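Local coordinates for protein uncharacterized tRNA/rRNA methyltransferase HI_0380 (Haemophilus influenzae, PDB 3ILK) that probably transfers methyl groups from S-adenosyl-L-methionine to RNA as a TrmH-family enzyme of the SPOUT methyltransferases, at residues G80-L85 / H129-I134; G114-G119 / Y140-L145. One frame throughout, in Å; residues are numbered along the deposited sequence.

Contact 1: residues G80-L85 / H129-I134; sequences GTSARL and HYHLNI. With EDO (1,2-ethanediol), chain D; EDO (1,2-ethanediol), chain C.
G80 and L132 are joined by a backbone bond, L132 N donating to G80 O at 2.7 Å; two residues on, S82 N donates to L132 O at 2.8 Å. G80 thus bonds to the residues on either side of H131, its N to Y130 O (3.2 Å) and its O to L132 N, the parallel pattern, with T81 level with L132. Past the strand ends the side chain of N133 takes over. Its CG stands anti to the backbone N (chi1 176°), and ND2 gives a hydrogen to S82 O at 2.9 Å, in the carbonyl plane and on a lone pair, with the acceptor also close to the amide plane.

Strands 77-81 and 130-132 are neighbours in the parallel sheet of the SPOUT fold, whose C-terminal trefoil knot forms the cofactor site in relatives; T81, S82, A83 and I134 probably line it here. Two ethanediol molecules sit there: I134 N donates to O1 of one at 2.8 Å, while T81 OG1 makes a weak bond to the other.

Among the other side-chain contacts, S82 OG lies 3.6 Å from H131 CB and donates to A83 O, the next residue; the H131 ring is pinned by T91 and the carbonyl of L125. R84 crosses N133 at about a right angle, its CD 4.1 Å from N133 OD1.

Nonpolar packing falls to L132, which meets P95, C98 and V152 from the face it shares with T81.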
ATOM      1  N   GLY A  80      11.888  -1.404  22.595  1.00 21.12           N
ATOM      2  CA  GLY A  80      11.101  -2.630  23.065  1.00 20.76           C
ATOM      3  C   GLY A  80       9.631  -2.522  22.678  1.00 21.35           C
ATOM      4  O   GLY A  80       9.032  -1.442  22.725  1.00 22.95           O
ATOM      5  N   THR A  81       9.010  -3.618  22.268  1.00 22.62           N
ATOM      6  CA  THR A  81       7.607  -3.541  21.935  1.00 23.38           C
ATOM      7  C   THR A  81       6.869  -3.508  23.279  1.00 24.89           C
ATOM      8  O   THR A  81       7.348  -4.046  24.305  1.00 25.48           O
ATOM      9  CB  THR A  81       7.080  -4.780  21.154  1.00 23.47           C
ATOM     10  OG1 THR A  81       7.385  -5.925  21.918  1.00 23.91           O
ATOM     11  CG2 THR A  81       7.735  -4.926  19.766  1.00 20.29           C
ATOM     12  N   SER A  82       5.721  -2.848  23.276  1.00 24.99           N
ATOM     13  CA  SER A  82       4.865  -2.822  24.442  1.00 25.47           C
ATOM     14  C   SER A  82       3.425  -2.447  24.159  1.00 24.78           C
ATOM     15  O   SER A  82       3.126  -1.755  23.175  1.00 24.10           O
ATOM     16  CB  SER A  82       5.431  -1.932  25.530  1.00 25.33           C
ATOM     17  OG  SER A  82       5.154  -0.582  25.325  1.00 30.03           O
ATOM     18  N   ALA A  83       2.558  -2.894  25.060  1.00 25.40           N
ATOM     19  CA  ALA A  83       1.207  -2.383  25.165  1.00 25.62           C
ATOM     20  C   ALA A  83       1.241  -0.871  25.367  1.00 26.10           C
ATOM     21  O   ALA A  83       2.277  -0.243  25.707  1.00 24.76           O
ATOM     22  CB  ALA A  83       0.446  -3.059  26.322  1.00 26.12           C
ATOM     23  N   ARG A  84       0.076  -0.285  25.160  1.00 25.82           N
ATOM     24  CA  ARG A  84      -0.078   1.137  25.312  1.00 26.56           C
ATOM     25  C   ARG A  84      -0.232   1.470  26.794  1.00 25.58           C
ATOM     26  O   ARG A  84      -1.276   1.876  27.233  1.00 26.93           O
ATOM     27  CB  ARG A  84      -1.243   1.643  24.433  1.00 27.05           C
ATOM     28  CG  ARG A  84      -0.980   3.085  23.959  1.00 31.84           C
ATOM     29  CD  ARG A  84      -1.862   3.599  22.809  1.00 35.91           C
ATOM     30  NE  ARG A  84      -1.058   4.592  22.078  1.00 43.68           N
ATOM     31  CZ  ARG A  84      -0.547   5.696  22.631  1.00 46.16           C
ATOM     32  NH1 ARG A  84      -0.783   5.979  23.912  1.00 49.58           N
ATOM     33  NH2 ARG A  84       0.197   6.531  21.916  1.00 48.67           N
ATOM     34  N   LEU A  85       0.853   1.279  27.543  1.00 24.92           N
ATOM     35  CA  LEU A  85       0.939   1.496  28.977  1.00 22.83           C
ATOM     36  C   LEU A  85       1.013   2.979  29.281  1.00 22.58           C
ATOM     37  O   LEU A  85       1.928   3.677  28.806  1.00 22.30           O
ATOM     38  CB  LEU A  85       2.151   0.750  29.558  1.00 22.36           C
ATOM     39  CG  LEU A  85       1.996  -0.793  29.489  1.00 22.93           C
ATOM     40  CD1 LEU A  85       3.260  -1.500  29.910  1.00 23.71           C
ATOM     41  CD2 LEU A  85       0.849  -1.241  30.372  1.00 20.57           C
ATOM     42  N   HIS A 129      14.914   2.845  24.863  1.00 20.04           N
ATOM     43  CA  HIS A 129      14.884   4.327  24.675  1.00 20.11           C
ATOM     44  C   HIS A 129      13.459   4.660  24.220  1.00 20.32           C
ATOM     45  O   HIS A 129      12.913   5.679  24.611  1.00 18.85           O
ATOM     46  CB  HIS A 129      15.914   4.738  23.636  1.00 18.18           C
ATOM     47  CG  HIS A 129      17.318   4.427  24.058  1.00 20.27           C
ATOM     48  ND1 HIS A 129      18.094   5.312  24.794  1.00 22.48           N
ATOM     49  CD2 HIS A 129      18.060   3.304  23.915  1.00 19.95           C
ATOM     50  CE1 HIS A 129      19.259   4.750  25.068  1.00 19.45           C
ATOM     51  NE2 HIS A 129      19.264   3.533  24.548  1.00 23.86           N
ATOM     52  N   TYR A 130      12.831   3.744  23.466  1.00 18.47           N
ATOM     53  CA  TYR A 130      11.472   4.011  22.997  1.00 20.16           C
ATOM     54  C   TYR A 130      10.685   2.733  23.115  1.00 20.41           C
ATOM     55  O   TYR A 130      11.272   1.625  23.225  1.00 20.95           O
ATOM     56  CB  TYR A 130      11.365   4.639  21.555  1.00 19.66           C
ATOM     57  CG  TYR A 130      12.113   5.962  21.395  1.00 23.37           C
ATOM     58  CD1 TYR A 130      13.435   5.961  20.956  1.00 21.92           C
ATOM     59  CD2 TYR A 130      11.502   7.204  21.688  1.00 22.32           C
ATOM     60  CE1 TYR A 130      14.152   7.144  20.816  1.00 24.74           C
ATOM     61  CE2 TYR A 130      12.216   8.416  21.559  1.00 26.89           C
ATOM     62  CZ  TYR A 130      13.535   8.368  21.121  1.00 25.98           C
ATOM     63  OH  TYR A 130      14.263   9.513  20.961  1.00 30.34           O
ATOM     64  N   HIS A 131       9.367   2.886  23.185  1.00 20.30           N
ATOM     65  CA  HIS A 131       8.498   1.715  23.376  1.00 20.49           C
ATOM     66  C   HIS A 131       7.543   1.659  22.237  1.00 21.31           C
ATOM     67  O   HIS A 131       6.829   2.639  21.976  1.00 22.31           O
ATOM     68  CB  HIS A 131       7.793   1.789  24.707  1.00 19.61           C
ATOM     69  CG  HIS A 131       8.756   1.927  25.853  1.00 19.79           C
ATOM     70  ND1 HIS A 131       9.163   3.153  26.336  1.00 18.52           N
ATOM     71  CD2 HIS A 131       9.478   1.010  26.517  1.00 21.06           C
ATOM     72  CE1 HIS A 131      10.054   2.975  27.291  1.00 18.80           C
ATOM     73  NE2 HIS A 131      10.261   1.681  27.422  1.00 18.64           N
ATOM     74  N   LEU A 132       7.524   0.496  21.567  1.00 22.83           N
ATOM     75  CA  LEU A 132       6.889   0.360  20.267  1.00 22.58           C
ATOM     76  C   LEU A 132       5.538  -0.303  20.398  1.00 22.91           C
ATOM     77  O   LEU A 132       5.440  -1.441  20.849  1.00 21.94           O
ATOM     78  CB  LEU A 132       7.813  -0.398  19.308  1.00 22.07           C
ATOM     79  CG  LEU A 132       7.247  -0.701  17.896  1.00 25.91           C
ATOM     80  CD1 LEU A 132       6.914   0.601  17.227  1.00 26.94           C
ATOM     81  CD2 LEU A 132       8.270  -1.504  17.042  1.00 25.59           C
ATOM     82  N   ASN A 133       4.484   0.427  20.041  1.00 23.52           N
ATOM     83  CA  ASN A 133       3.165  -0.164  20.145  1.00 23.33           C
ATOM     84  C   ASN A 133       2.565  -0.218  18.763  1.00 23.19           C
ATOM     85  O   ASN A 133       2.613   0.779  18.013  1.00 23.15           O
ATOM     86  CB  ASN A 133       2.255   0.646  21.091  1.00 23.51           C
ATOM     87  CG  ASN A 133       0.843   0.098  21.124  1.00 26.37           C
ATOM     88  OD1 ASN A 133      -0.067   0.663  20.520  1.00 28.65           O
ATOM     89  ND2 ASN A 133       0.669  -1.031  21.778  1.00 22.82           N
ATOM     90  N   ILE A 134       1.943  -1.344  18.440  1.00 23.47           N
ATOM     91  CA  ILE A 134       1.367  -1.509  17.122  1.00 23.88           C
ATOM     92  C   ILE A 134      -0.117  -1.180  17.199  1.00 24.64           C
ATOM     93  O   ILE A 134      -0.873  -1.897  17.887  1.00 24.54           O
ATOM     94  CB  ILE A 134       1.553  -2.947  16.598  1.00 23.77           C
ATOM     95  CG1 ILE A 134       3.042  -3.339  16.555  1.00 23.30           C
ATOM     96  CG2 ILE A 134       0.919  -3.072  15.204  1.00 25.29           C
ATOM     97  CD1 ILE A 134       3.340  -4.807  16.059  1.00 23.64           C
TER
HETATM   98  C1  EDO D 243       3.172  -4.127  20.690  1.00 62.28           C
HETATM   99  O1  EDO D 243       1.954  -3.561  20.203  1.00 58.92           O
HETATM  100  C2  EDO D 243       2.888  -5.530  21.216  1.00 65.41           C
HETATM  101  O2  EDO D 243       3.348  -6.485  20.238  1.00 68.95           O
HETATM  102  C1  EDO C 242       6.031  -9.326  20.989  1.00 55.20           C
HETATM  103  O1  EDO C 242       5.453  -8.139  20.410  1.00 60.30           O
HETATM  104  C2  EDO C 242       4.952 -10.403  21.239  1.00 57.47           C
HETATM  105  O2  EDO C 242       3.718 -10.047  20.594  1.00 58.15           O

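Contact 2: residues G114-G119 / Y140-L145; sequences GRERIG and YSSLNL. With EDO (1,2-ethanediol), chain C.
E116 reaches across to the start of helix 145-169 and meets N144 and L145 with its carboxylate. This is the close part of the contact. OE1 accepts from L145 N at 3.1 Å, a bent bond (N-H...O 144°) that comes from well above the carboxylate plane. The same oxygen lies 3.5 Å from N144 CA, and OE2 is 3.6 Å from N144 CB, so the carboxylate rests against the residue at the N-cap position. The two side chains run side by side and point the same way, their flat ends turned 42° apart. N144 CG stands between its own backbone N and carbonyl carbon (chi1 83°), and OD1 caps M147 N.

Loop 114-119 is braced from within: R115 O accepts from both I118 N and G119 N, and R115 NE donates to G119 O at 2.9 Å. Salt bridges to E14 and E124 tie R115 down further.

The other side is loose. R117 CG comes only to 4.0 Å from S142 OG, at the solvent-exposed side of the loop. An ethanediol lies between the loops, its O2 weakly bonded to L143 O and its C1 near L145 CD1.

G114, S141, S142 and L143 probably belong to the S-adenosyl-L-methionine site, and R26 of the second subunit bonds to S142 O. With N144 capping M147 N and E116 taking L145 N, an amide and a carboxylate serve the first turn of the helix; the negative charge of E116 would probably be favoured by the helix dipole and, more weakly, by a long ion pair from OE2 to that same R26.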
ATOM      1  N   GLY A 114       8.889  -8.590  23.391  1.00 24.94           N
ATOM      2  CA  GLY A 114       8.730  -9.147  24.724  1.00 23.46           C
ATOM      3  C   GLY A 114       7.832 -10.330  24.563  1.00 25.17           C
ATOM      4  O   GLY A 114       7.294 -10.567  23.476  1.00 23.07           O
ATOM      5  N   ARG A 115       7.685 -11.082  25.641  1.00 26.11           N
ATOM      6  CA  ARG A 115       6.802 -12.222  25.691  1.00 28.82           C
ATOM      7  C   ARG A 115       5.335 -11.881  25.392  1.00 29.74           C
ATOM      8  O   ARG A 115       4.779 -10.905  25.919  1.00 28.63           O
ATOM      9  CB  ARG A 115       6.892 -12.819  27.087  1.00 29.78           C
ATOM     10  CG  ARG A 115       8.314 -13.140  27.530  1.00 35.22           C
ATOM     11  CD  ARG A 115       8.544 -12.918  29.063  1.00 40.65           C
ATOM     12  NE  ARG A 115       9.128 -11.581  29.250  1.00 46.02           N
ATOM     13  CZ  ARG A 115      10.296 -11.318  29.844  1.00 43.09           C
ATOM     14  NH1 ARG A 115      10.712 -10.083  29.918  1.00 32.69           N
ATOM     15  NH2 ARG A 115      11.053 -12.282  30.349  1.00 46.91           N
ATOM     16  N   GLU A 116       4.702 -12.729  24.571  1.00 30.70           N
ATOM     17  CA  GLU A 116       3.284 -12.647  24.259  1.00 31.53           C
ATOM     18  C   GLU A 116       2.468 -12.592  25.577  1.00 31.03           C
ATOM     19  O   GLU A 116       2.715 -13.348  26.501  1.00 31.66           O
ATOM     20  CB  GLU A 116       2.908 -13.880  23.420  1.00 33.42           C
ATOM     21  CG  GLU A 116       1.901 -13.637  22.274  1.00 36.86           C
ATOM     22  CD  GLU A 116       1.871 -14.781  21.257  1.00 38.70           C
ATOM     23  OE1 GLU A 116       2.904 -15.020  20.556  1.00 33.76           O
ATOM     24  OE2 GLU A 116       0.788 -15.442  21.150  1.00 43.19           O
ATOM     25  N   ARG A 117       1.547 -11.635  25.659  1.00 31.80           N
ATOM     26  CA  ARG A 117       0.650 -11.417  26.812  0.50 31.43           C
ATOM     27  C   ARG A 117       1.342 -11.263  28.184  1.00 31.22           C
ATOM     28  O   ARG A 117       0.722 -11.502  29.243  1.00 32.74           O
ATOM     29  CB  ARG A 117      -0.464 -12.478  26.894  0.50 31.49           C
ATOM     30  CG  ARG A 117      -1.428 -12.503  25.702  0.50 31.95           C
ATOM     31  CD  ARG A 117      -2.897 -12.393  26.141  0.50 30.48           C
ATOM     32  NE  ARG A 117      -3.295 -13.346  27.178  0.50 29.23           N
ATOM     33  CZ  ARG A 117      -4.303 -13.135  28.023  0.50 28.51           C
ATOM     34  NH1 ARG A 117      -4.994 -11.998  27.965  0.50 27.52           N
ATOM     35  NH2 ARG A 117      -4.619 -14.044  28.939  0.50 26.89           N
ATOM     36  N   ILE A 118       2.604 -10.840  28.181  1.00 28.47           N
ATOM     37  CA  ILE A 118       3.343 -10.582  29.419  1.00 26.22           C
ATOM     38  C   ILE A 118       4.147  -9.271  29.234  1.00 26.16           C
ATOM     39  O   ILE A 118       4.132  -8.381  30.088  1.00 25.75           O
ATOM     40  CB  ILE A 118       4.300 -11.766  29.766  1.00 25.57           C
ATOM     41  CG1 ILE A 118       3.508 -13.070  30.011  1.00 27.88           C
ATOM     42  CG2 ILE A 118       5.180 -11.400  30.970  1.00 24.65           C
ATOM     43  CD1 ILE A 118       4.399 -14.325  30.035  1.00 26.59           C
ATOM     44  N   GLY A 119       4.819  -9.184  28.086  1.00 25.16           N
ATOM     45  CA  GLY A 119       5.676  -8.103  27.720  1.00 24.57           C
ATOM     46  C   GLY A 119       7.036  -8.178  28.404  1.00 25.17           C
ATOM     47  O   GLY A 119       7.483  -9.223  28.842  1.00 24.47           O
ATOM     48  N   TYR A 140      -9.122  -6.326  20.665  1.00 31.82           N
ATOM     49  CA  TYR A 140      -8.407  -7.574  20.354  1.00 32.44           C
ATOM     50  C   TYR A 140      -7.031  -7.241  19.818  1.00 33.34           C
ATOM     51  O   TYR A 140      -6.759  -7.378  18.627  1.00 33.97           O
ATOM     52  CB  TYR A 140      -9.218  -8.419  19.361  1.00 32.10           C
ATOM     53  CG  TYR A 140      -8.654  -9.784  19.037  1.00 32.58           C
ATOM     54  CD1 TYR A 140      -8.975 -10.903  19.809  1.00 32.92           C
ATOM     55  CD2 TYR A 140      -7.812  -9.967  17.936  1.00 34.01           C
ATOM     56  CE1 TYR A 140      -8.461 -12.176  19.489  1.00 32.58           C
ATOM     57  CE2 TYR A 140      -7.301 -11.228  17.608  1.00 34.09           C
ATOM     58  CZ  TYR A 140      -7.621 -12.319  18.386  1.00 33.75           C
ATOM     59  OH  TYR A 140      -7.090 -13.545  18.044  1.00 35.54           O
ATOM     60  N   SER A 141      -6.154  -6.788  20.710  1.00 34.51           N
ATOM     61  CA  SER A 141      -4.911  -6.131  20.302  1.00 34.77           C
ATOM     62  C   SER A 141      -3.634  -6.964  20.347  1.00 35.52           C
ATOM     63  O   SER A 141      -2.576  -6.442  20.068  1.00 35.62           O
ATOM     64  CB  SER A 141      -4.700  -4.831  21.099  1.00 35.54           C
ATOM     65  OG  SER A 141      -4.699  -5.090  22.494  1.00 34.00           O
ATOM     66  N   SER A 142      -3.714  -8.259  20.652  1.00 36.25           N
ATOM     67  CA  SER A 142      -2.478  -9.040  20.778  1.00 36.39           C
ATOM     68  C   SER A 142      -2.051  -9.750  19.480  1.00 35.23           C
ATOM     69  O   SER A 142      -2.669 -10.712  19.029  1.00 35.07           O
ATOM     70  CB  SER A 142      -2.538 -10.014  21.965  1.00 36.72           C
ATOM     71  OG  SER A 142      -1.235 -10.521  22.235  1.00 39.82           O
ATOM     72  N   LEU A 143      -0.980  -9.242  18.888  1.00 34.90           N
ATOM     73  CA  LEU A 143      -0.360  -9.873  17.746  1.00 33.68           C
ATOM     74  C   LEU A 143       0.402 -11.061  18.312  1.00 33.51           C
ATOM     75  O   LEU A 143       1.014 -10.966  19.390  1.00 33.61           O
ATOM     76  CB  LEU A 143       0.622  -8.908  17.106  1.00 34.67           C
ATOM     77  CG  LEU A 143       0.197  -7.599  16.384  1.00 35.09           C
ATOM     78  CD1 LEU A 143      -0.057  -7.931  14.928  1.00 36.05           C
ATOM     79  CD2 LEU A 143      -1.002  -6.821  16.994  1.00 29.88           C
ATOM     80  N   ASN A 144       0.382 -12.198  17.641  1.00 32.05           N
ATOM     81  CA  ASN A 144       1.386 -13.157  18.072  1.00 31.92           C
ATOM     82  C   ASN A 144       2.781 -12.701  17.561  1.00 31.20           C
ATOM     83  O   ASN A 144       2.910 -11.760  16.739  1.00 30.16           O
ATOM     84  CB  ASN A 144       1.038 -14.571  17.667  1.00 31.19           C
ATOM     85  CG  ASN A 144       1.444 -14.866  16.281  1.00 33.12           C
ATOM     86  OD1 ASN A 144       2.063 -14.028  15.599  1.00 30.05           O
ATOM     87  ND2 ASN A 144       1.144 -16.073  15.840  1.00 26.85           N
ATOM     88  N   LEU A 145       3.808 -13.388  18.035  1.00 29.54           N
ATOM     89  CA  LEU A 145       5.184 -12.978  17.835  1.00 28.95           C
ATOM     90  C   LEU A 145       5.564 -12.709  16.353  1.00 27.40           C
ATOM     91  O   LEU A 145       6.040 -11.627  15.986  1.00 27.08           O
ATOM     92  CB  LEU A 145       6.107 -14.032  18.500  1.00 28.27           C
ATOM     93  CG  LEU A 145       7.580 -13.651  18.634  1.00 31.51           C
ATOM     94  CD1 LEU A 145       7.706 -12.283  19.274  1.00 31.86           C
ATOM     95  CD2 LEU A 145       8.332 -14.685  19.495  1.00 31.84           C
TER
HETATM   96  C1  EDO C 242       6.031  -9.326  20.989  1.00 55.20           C
HETATM   97  O1  EDO C 242       5.453  -8.139  20.410  1.00 60.30           O
HETATM   98  C2  EDO C 242       4.952 -10.403  21.239  1.00 57.47           C
HETATM   99  O2  EDO C 242       3.718 -10.047  20.594  1.00 58.15           O

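Contact 1 is partly buried and joins two adjacent strands of the sheet, whereas contact 2 is a surface contact between two loops, one after strand 109-113 and the other leading into helix 145-169. The chemistry follows: mainly main-chain bonds hold the first, with one asparagine side chain extending them, and a single carboxylate-to-backbone bond crosses the second. Their segments alternate along the chain and their centres lie about 11 Å apart. T81 OG1 makes a weak bond to G114 N, I134 packs against L143, and one ethanediol touches both contacts. Both contribute residues to the probable cofactor site. The second subunit reaches contact 2, while no other chain of the assembly touches contact 1.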